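Side-chain contacts in type II toxin-antitoxin system RelE/ParE family toxin (Pyrococcus horikoshii, PDB 1WMI), which is probably a RelE-type ribonuclease toxin that inhibits translation by cutting messenger RNA on the ribosome until neutralised by a partner antitoxin: residues 31-34 and 38-41; 36-39 and 44-47; 68-71 and 76-79. All coordinates share one frame; numbering follows the deposited sequence.

How the interactions relate
From the N terminus, interaction 1 comes first, closing the short loop that leaves helix 20-33 and leads into helix 40-43. Interaction 2 opens inside that loop and closes beyond it, across helix 40-43 at the start of strand 46-49, so the two spans interlock and share Val38 and Pro39. Interaction 3 follows in series as the hairpin of strands 65-71 and 76-83. All three touch: Tyr68 of the hairpin reaches the loop of interactions 1 and 2, where its OH lies 2.6 Å from Pro37 O, and Ile79 CD1 packs on Leu33 CD2. Together they tie the helix end and the proline-rich loop to the sheet.

Interaction 1: residues 31-34 and 38-41; sequences DILE and VPRE
Leu33 and Pro39 face each other where the chain leaves helix 20-33 and folds back, the nearest CA atoms, those of Leu33 and Val38, being 7.2 Å apart. The pyrrolidine ring of Pro39 lies between the two backbones, with its CB turned to the helix. Two aliphatic side chains of helix 20-33 meet the rim of the ring. Ile32 uses its short branch: CG2 lies 3.9 Å from Pro39 CB, while the longer CG1 arm leads away from the ring. The isoleucine torsion explains this, because with chi1 at -68° CG2 stands anti to the backbone N and is directed at the loop. Leu33 meets the neighbouring part of the rim, with CD1 3.9 Å from Pro39 CD and 4.0 Å from Pro39 CG; a chi1 of -113°, off the usual staggered positions, brings CD1 to the ring. Its other methyl, CD2, touches Ile79 of strand 76-83, so the forked leucine spans loop and sheet. Both side chains cross the proline at a slant.

Pro39 is the centre of an inverse gamma turn, closed by a weak hydrogen bond of 2.8 Å from Arg40 N to Val38 O. Proline suits this centre: its ring restricts phi to values near the -78° found here, and it has no N-H to bury among hydrocarbon. The turn joins the helix exit to the short helix 40-43, presenting the ring to the helix and leaving Val38 directed away from it. No hydrogen bond crosses between the two segments, as expected for a small, purely aliphatic contact. Beyond it, Arg40 forms a salt bridge to an acidic side chain in a chain of another protein, presumably the antitoxin.

Interaction 2: residues 36-39 and 44-47; sequences EPVP and DVIK
Val38 and Val45 come together through their first torsions. In Val38, chi1 of -172° sets CG1 anti to the backbone N and carries it toward the later segment. In Val45, chi1 of -51° turns CG1 to the N side and leaves CG2 in the crowded position between backbone N and carbonyl carbon, pushed out at the loop. The two methyls, Val38 CG1 and Val45 CG2, stand 3.3 Å apart, tighter than ordinary van der Waals contact, with the side chains crossing at a slant. Val45 CG2 also lies 3.8 Å from the carbonyl carbon, C, of Pro39, so this one methyl is pressed against both a side chain and the main chain. The second branch covers what follows: Val45 CG1 is 3.8 Å from Pro39 O and, more loosely, 4.3 Å from Pro39 CG. A compact beta-branched residue suits this position, since each of its methyls can serve a different part of the loop.

The backbone delivers Val45 by a sharp exit from helix 40-43. Asp44, the first residue to leave helical angles, has a positive phi of 42°, after which Val45 takes extended angles and strand 46-49 begins. The CB of Asp44 points away from the loop, and its carboxylate forms salt bridges through OD2 to Arg60 and Arg58 of the second subunit, so the same helix exit serves the association of two copies of the toxin.

On the sheet side, Val45 rests on Ala59 and Val38 on Tyr57, both of strand 54-60. Pro39 also packs on Phe29 of helix 20-33 and touches Tyr68 of strand 65-71, which places the contact between that helix and the sheet, with helix 40-43 as the connection from one segment to the other.

Interaction 3: residues 68-71 and 76-79; sequences YSVN and VIKI
Ser69 and Lys78, and beyond them Asn71 and Val76, form the hydrogen-bonded pairs of two antiparallel strands whose axes run at 169°. Lys78 N gives its hydrogen to Ser69 O at 3.0 Å; the return bond, from Ser69 N to Lys78 O, has a less certain length because that oxygen is modelled too close to a neighbour. Nearer the turn, Asn71 N to Val76 O measures 2.8 Å with 161° at the hydrogen, and Val76 N to Asn71 O measures 3.0 Å. Ser69 O receives a further CA-H...O contact from Ile77 CA at 3.2 Å.

These strands, 65-71 and 76-83, make a beta hairpin inside the mixed five-stranded sheet of this RelE/ParE-family protein. Strand 76-83 pairs on its other edge with the parallel strand 4-8, and strand 65-71 with strand 54-60.

Apolar packing occupies the face bearing Tyr68, Val70, Ile77 and Ile79, against which Leu33 of helix 20-33 lies. Tyr68 has chi1 of 65°, which sets its ring beside its diagonal neighbour Ile77, the two side chains pointing the same way with Tyr68 CD1 3.6 Å from Ile77 CG2. The hydroxyl is carried on to Pro37 O, a hydrogen bond that gives this buried polar end a partner. Ile79 CD1 comes up beside Tyr68 CB, and Val70 CG2 is 4.3 Å from Ile77 CG1. Beta-branched residues suit strands and fill this layer.

The other face, with Ser69, Asn71, Val76 and Lys78, carries the polar contacts. A water bridges Ser69 OG at 2.8 Å and Val76 O at 2.9 Å, donating to the carbonyl, which thus accepts two bonds. The extended Lys78 chain passes Ser69 OG and ends in a hydrogen bond from NZ to the backbone of a chain of another protein, presumably the antitoxin.

Interaction 1: residues 31-34 and 38-41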
loop_
_atom_site.group_PDB
_atom_site.type_symbol
_atom_site.label_atom_id
_atom_site.label_comp_id
_atom_site.label_asym_id
_atom_site.label_seq_id
_atom_site.Cartn_x
_atom_site.Cartn_y
_atom_site.Cartn_z
ATOM N N ASP A 31 -18.040 1.289 -8.406
ATOM C CA ASP A 31 -18.435 0.258 -9.365
ATOM C C ASP A 31 -17.606 -1.016 -9.181
ATOM O O ASP A 31 -18.127 -2.129 -9.251
ATOM C CB ASP A 31 -18.283 0.788 -10.799
ATOM C CG ASP A 31 -19.348 1.815 -11.161
ATOM O OD1 ASP A 31 -19.220 2.460 -12.223
ATOM O OD2 ASP A 31 -20.320 1.975 -10.394
ATOM N N ILE A 32 -16.309 -0.851 -8.941
ATOM C CA ILE A 32 -15.437 -2.001 -8.748
ATOM C C ILE A 32 -15.703 -2.683 -7.407
ATOM O O ILE A 32 -15.705 -3.912 -7.305
ATOM C CB ILE A 32 -13.957 -1.583 -8.851
ATOM C CG1 ILE A 32 -13.653 -1.180 -10.298
ATOM C CG2 ILE A 32 -13.062 -2.717 -8.388
ATOM C CD1 ILE A 32 -12.295 -0.588 -10.526
ATOM N N LEU A 33 -15.940 -1.883 -6.380
ATOM C CA LEU A 33 -16.217 -2.396 -5.039
ATOM C C LEU A 33 -17.402 -3.377 -5.011
ATOM O O LEU A 33 -17.411 -4.342 -4.234
ATOM C CB LEU A 33 -16.489 -1.212 -4.105
ATOM C CG LEU A 33 -15.491 -0.898 -2.984
ATOM C CD1 LEU A 33 -14.057 -1.115 -3.447
ATOM C CD2 LEU A 33 -15.721 0.530 -2.522
ATOM N N GLU A 34 -18.396 -3.131 -5.862
ATOM C CA GLU A 34 -19.570 -3.994 -5.916
ATOM C C GLU A 34 -19.255 -5.409 -6.399
ATOM O O GLU A 34 -20.011 -6.338 -6.132
ATOM C CB GLU A 34 -20.653 -3.356 -6.790
ATOM C CG GLU A 34 -21.241 -2.105 -6.150
ATOM C CD GLU A 34 -22.163 -1.335 -7.074
ATOM O OE1 GLU A 34 -22.686 -0.286 -6.647
ATOM O OE2 GLU A 34 -22.365 -1.769 -8.224
ATOM N N VAL A 38 -11.996 -6.026 -2.114
ATOM C CA VAL A 38 -10.629 -5.594 -1.852
ATOM C C VAL A 38 -9.806 -5.571 -3.138
ATOM O O VAL A 38 -9.054 -6.499 -3.424
ATOM C CB VAL A 38 -9.918 -6.514 -0.818
ATOM C CG1 VAL A 38 -8.565 -5.908 -0.436
ATOM C CG2 VAL A 38 -10.789 -6.690 0.424
ATOM N N PRO A 39 -9.972 -4.517 -3.950
ATOM C CA PRO A 39 -9.230 -4.382 -5.208
ATOM C C PRO A 39 -7.820 -3.904 -4.865
ATOM O O PRO A 39 -7.444 -2.777 -5.170
ATOM C CB PRO A 39 -10.039 -3.332 -5.961
ATOM C CG PRO A 39 -10.507 -2.441 -4.849
ATOM C CD PRO A 39 -10.960 -3.432 -3.808
ATOM N N ARG A 40 -7.057 -4.780 -4.218
ATOM C CA ARG A 40 -5.706 -4.471 -3.766
ATOM C C ARG A 40 -4.779 -3.781 -4.748
ATOM O O ARG A 40 -4.222 -2.730 -4.440
ATOM C CB ARG A 40 -5.027 -5.740 -3.246
ATOM C CG ARG A 40 -3.562 -5.545 -2.882
ATOM C CD ARG A 40 -3.301 -5.862 -1.414
ATOM N NE ARG A 40 -1.874 -6.030 -1.143
ATOM C CZ ARG A 40 -1.339 -6.155 0.070
ATOM N NH1 ARG A 40 -0.027 -6.305 0.196
ATOM N NH2 ARG A 40 -2.106 -6.124 1.153
ATOM N N GLU A 41 -4.617 -4.379 -5.923
ATOM C CA GLU A 41 -3.724 -3.863 -6.952
ATOM C C GLU A 41 -4.073 -2.487 -7.499
ATOM O O GLU A 41 -3.236 -1.580 -7.503
ATOM C CB GLU A 41 -3.665 -4.848 -8.120
ATOM C CG GLU A 41 -2.267 -5.153 -8.621
ATOM C CD GLU A 41 -1.747 -6.483 -8.106
ATOM O OE1 GLU A 41 -2.433 -7.504 -8.323
ATOM O OE2 GLU A 41 -0.659 -6.514 -7.491
#

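Interaction 2: residues 36-39 and 44-47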
loop_
_atom_site.group_PDB
_atom_site.type_symbol
_atom_site.label_atom_id
_atom_site.label_comp_id
_atom_site.label_asym_id
_atom_site.label_seq_id
_atom_site.Cartn_x
_atom_site.Cartn_y
_atom_site.Cartn_z
ATOM N N GLU A 36 -15.619 -6.563 -6.466
ATOM C CA GLU A 36 -14.417 -6.916 -5.726
ATOM C C GLU A 36 -14.293 -6.034 -4.487
ATOM O O GLU A 36 -14.004 -4.850 -4.591
ATOM C CB GLU A 36 -13.200 -6.711 -6.634
ATOM C CG GLU A 36 -11.899 -7.239 -6.070
ATOM C CD GLU A 36 -11.803 -8.747 -6.187
ATOM O OE1 GLU A 36 -10.994 -9.357 -5.454
ATOM O OE2 GLU A 36 -12.539 -9.322 -7.028
ATOM N N PRO A 37 -14.515 -6.600 -3.295
ATOM C CA PRO A 37 -14.428 -5.849 -2.035
ATOM C C PRO A 37 -13.032 -5.314 -1.685
ATOM O O PRO A 37 -12.900 -4.277 -1.030
ATOM C CB PRO A 37 -14.945 -6.853 -1.012
ATOM C CG PRO A 37 -14.493 -8.160 -1.588
ATOM C CD PRO A 37 -14.883 -8.002 -3.039
ATOM N N VAL A 38 -11.996 -6.026 -2.114
ATOM C CA VAL A 38 -10.629 -5.594 -1.852
ATOM C C VAL A 38 -9.806 -5.571 -3.138
ATOM O O VAL A 38 -9.054 -6.499 -3.424
ATOM C CB VAL A 38 -9.918 -6.514 -0.818
ATOM C CG1 VAL A 38 -8.565 -5.908 -0.436
ATOM C CG2 VAL A 38 -10.789 -6.690 0.424
ATOM N N PRO A 39 -9.972 -4.517 -3.950
ATOM C CA PRO A 39 -9.230 -4.382 -5.208
ATOM C C PRO A 39 -7.820 -3.904 -4.865
ATOM O O PRO A 39 -7.444 -2.777 -5.170
ATOM C CB PRO A 39 -10.039 -3.332 -5.961
ATOM C CG PRO A 39 -10.507 -2.441 -4.849
ATOM C CD PRO A 39 -10.960 -3.432 -3.808
ATOM N N ASP A 44 -4.253 0.119 -4.269
ATOM C CA ASP A 44 -3.249 0.023 -3.204
ATOM C C ASP A 44 -3.899 -0.124 -1.833
ATOM O O ASP A 44 -3.447 0.463 -0.852
ATOM C CB ASP A 44 -2.381 1.286 -3.232
ATOM C CG ASP A 44 -0.981 1.055 -2.692
ATOM O OD1 ASP A 44 -0.699 -0.054 -2.181
ATOM O OD2 ASP A 44 -0.156 1.994 -2.781
ATOM N N VAL A 45 -4.958 -0.918 -1.765
ATOM C CA VAL A 45 -5.681 -1.103 -0.518
ATOM C C VAL A 45 -4.967 -1.969 0.520
ATOM O O VAL A 45 -4.282 -2.935 0.177
ATOM C CB VAL A 45 -7.080 -1.715 -0.790
ATOM C CG1 VAL A 45 -7.811 -0.906 -1.858
ATOM C CG2 VAL A 45 -6.937 -3.143 -1.237
ATOM N N ILE A 46 -5.141 -1.610 1.793
ATOM C CA ILE A 46 -4.557 -2.361 2.902
ATOM C C ILE A 46 -5.622 -2.654 3.959
ATOM O O ILE A 46 -6.519 -1.840 4.188
ATOM C CB ILE A 46 -3.423 -1.583 3.588
ATOM C CG1 ILE A 46 -3.960 -0.260 4.141
ATOM C CG2 ILE A 46 -2.283 -1.354 2.610
ATOM C CD1 ILE A 46 -2.955 0.505 4.974
ATOM N N LYS A 47 -5.531 -3.817 4.598
ATOM C CA LYS A 47 -6.489 -4.167 5.640
ATOM C C LYS A 47 -6.059 -3.550 6.968
ATOM O O LYS A 47 -5.029 -3.930 7.539
ATOM C CB LYS A 47 -6.599 -5.683 5.802
ATOM C CG LYS A 47 -7.658 -6.109 6.812
ATOM C CD LYS A 47 -7.893 -7.614 6.779
ATOM C CE LYS A 47 -6.660 -8.378 7.244
ATOM N NZ LYS A 47 -6.871 -9.852 7.274
#

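Interaction 3: residues 68-71 and 76-79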
loop_
_atom_site.group_PDB
_atom_site.type_symbol
_atom_site.label_atom_id
_atom_site.label_comp_id
_atom_site.label_asym_id
_atom_site.label_seq_id
_atom_site.Cartn_x
_atom_site.Cartn_y
_atom_site.Cartn_z
ATOM N N TYR A 68 -13.016 2.207 4.407
ATOM C CA TYR A 68 -14.311 1.549 4.343
ATOM C C TYR A 68 -14.328 0.214 5.056
ATOM O O TYR A 68 -13.282 -0.333 5.399
ATOM C CB TYR A 68 -14.718 1.352 2.876
ATOM C CG TYR A 68 -13.840 0.402 2.081
ATOM C CD1 TYR A 68 -14.180 -0.937 1.937
ATOM C CD2 TYR A 68 -12.694 0.863 1.432
ATOM C CE1 TYR A 68 -13.408 -1.801 1.160
ATOM C CE2 TYR A 68 -11.915 0.011 0.655
ATOM C CZ TYR A 68 -12.280 -1.321 0.521
ATOM O OH TYR A 68 -11.528 -2.165 -0.262
ATOM N N SER A 69 -15.528 -0.305 5.284
ATOM C CA SER A 69 -15.676 -1.587 5.945
ATOM C C SER A 69 -16.344 -2.590 5.023
ATOM O O SER A 69 -17.083 -2.221 4.112
ATOM C CB SER A 69 -16.504 -1.434 7.214
ATOM O OG SER A 69 -17.759 -0.852 6.925
ATOM N N VAL A 70 -16.069 -3.866 5.262
ATOM C CA VAL A 70 -16.659 -4.931 4.471
ATOM C C VAL A 70 -17.313 -5.905 5.430
ATOM O O VAL A 70 -16.654 -6.479 6.300
ATOM C CB VAL A 70 -15.600 -5.693 3.625
ATOM C CG1 VAL A 70 -16.262 -6.852 2.869
ATOM C CG2 VAL A 70 -14.941 -4.750 2.644
ATOM N N ASN A 71 -18.623 -6.055 5.284
ATOM C CA ASN A 71 -19.397 -6.970 6.105
ATOM C C ASN A 71 -19.626 -8.141 5.171
ATOM O O ASN A 71 -20.505 -8.094 4.308
ATOM C CB ASN A 71 -20.729 -6.333 6.487
ATOM C CG ASN A 71 -21.459 -7.105 7.563
ATOM O OD1 ASN A 71 -21.053 -8.199 7.941
ATOM N ND2 ASN A 71 -22.552 -6.537 8.058
ATOM N N VAL A 76 -22.098 -6.109 2.655
ATOM C CA VAL A 76 -22.282 -4.668 2.679
ATOM C C VAL A 76 -20.946 -3.969 2.848
ATOM O O VAL A 76 -20.187 -4.274 3.773
ATOM C CB VAL A 76 -23.217 -4.246 3.833
ATOM C CG1 VAL A 76 -23.211 -2.744 3.999
ATOM C CG2 VAL A 76 -24.617 -4.720 3.547
ATOM N N ILE A 77 -20.660 -3.047 1.934
ATOM C CA ILE A 77 -19.428 -2.271 1.963
ATOM C C ILE A 77 -19.826 -0.850 2.326
ATOM O O ILE A 77 -20.708 -0.260 1.700
ATOM C CB ILE A 77 -18.728 -2.273 0.586
ATOM C CG1 ILE A 77 -18.305 -3.703 0.230
ATOM C CG2 ILE A 77 -17.519 -1.342 0.608
ATOM C CD1 ILE A 77 -17.477 -3.803 -1.027
ATOM N N LYS A 78 -19.193 -0.294 3.348
ATOM C CA LYS A 78 -19.545 1.052 3.757
ATOM C C LYS A 78 -18.343 1.943 3.643
ATOM O O LYS A 78 -17.266 1.596 4.120
ATOM C CB LYS A 78 -20.048 1.072 5.204
ATOM C CG LYS A 78 -21.274 0.214 5.467
ATOM C CD LYS A 78 -21.729 0.337 6.915
ATOM C CE LYS A 78 -22.817 -0.661 7.239
ATOM N NZ LYS A 78 -23.282 -0.497 8.639
ATOM N N ILE A 79 -18.533 3.082 2.983
ATOM C CA ILE A 79 -17.473 4.062 2.832
ATOM C C ILE A 79 -17.572 4.883 4.113
ATOM O O ILE A 79 -18.509 5.657 4.288
ATOM C CB ILE A 79 -17.715 4.978 1.607
ATOM C CG1 ILE A 79 -17.919 4.129 0.343
ATOM C CG2 ILE A 79 -16.553 5.959 1.445
ATOM C CD1 ILE A 79 -16.737 3.274 -0.048
HETATM O O HOH W 1 -19.458 -2.976 6.280
#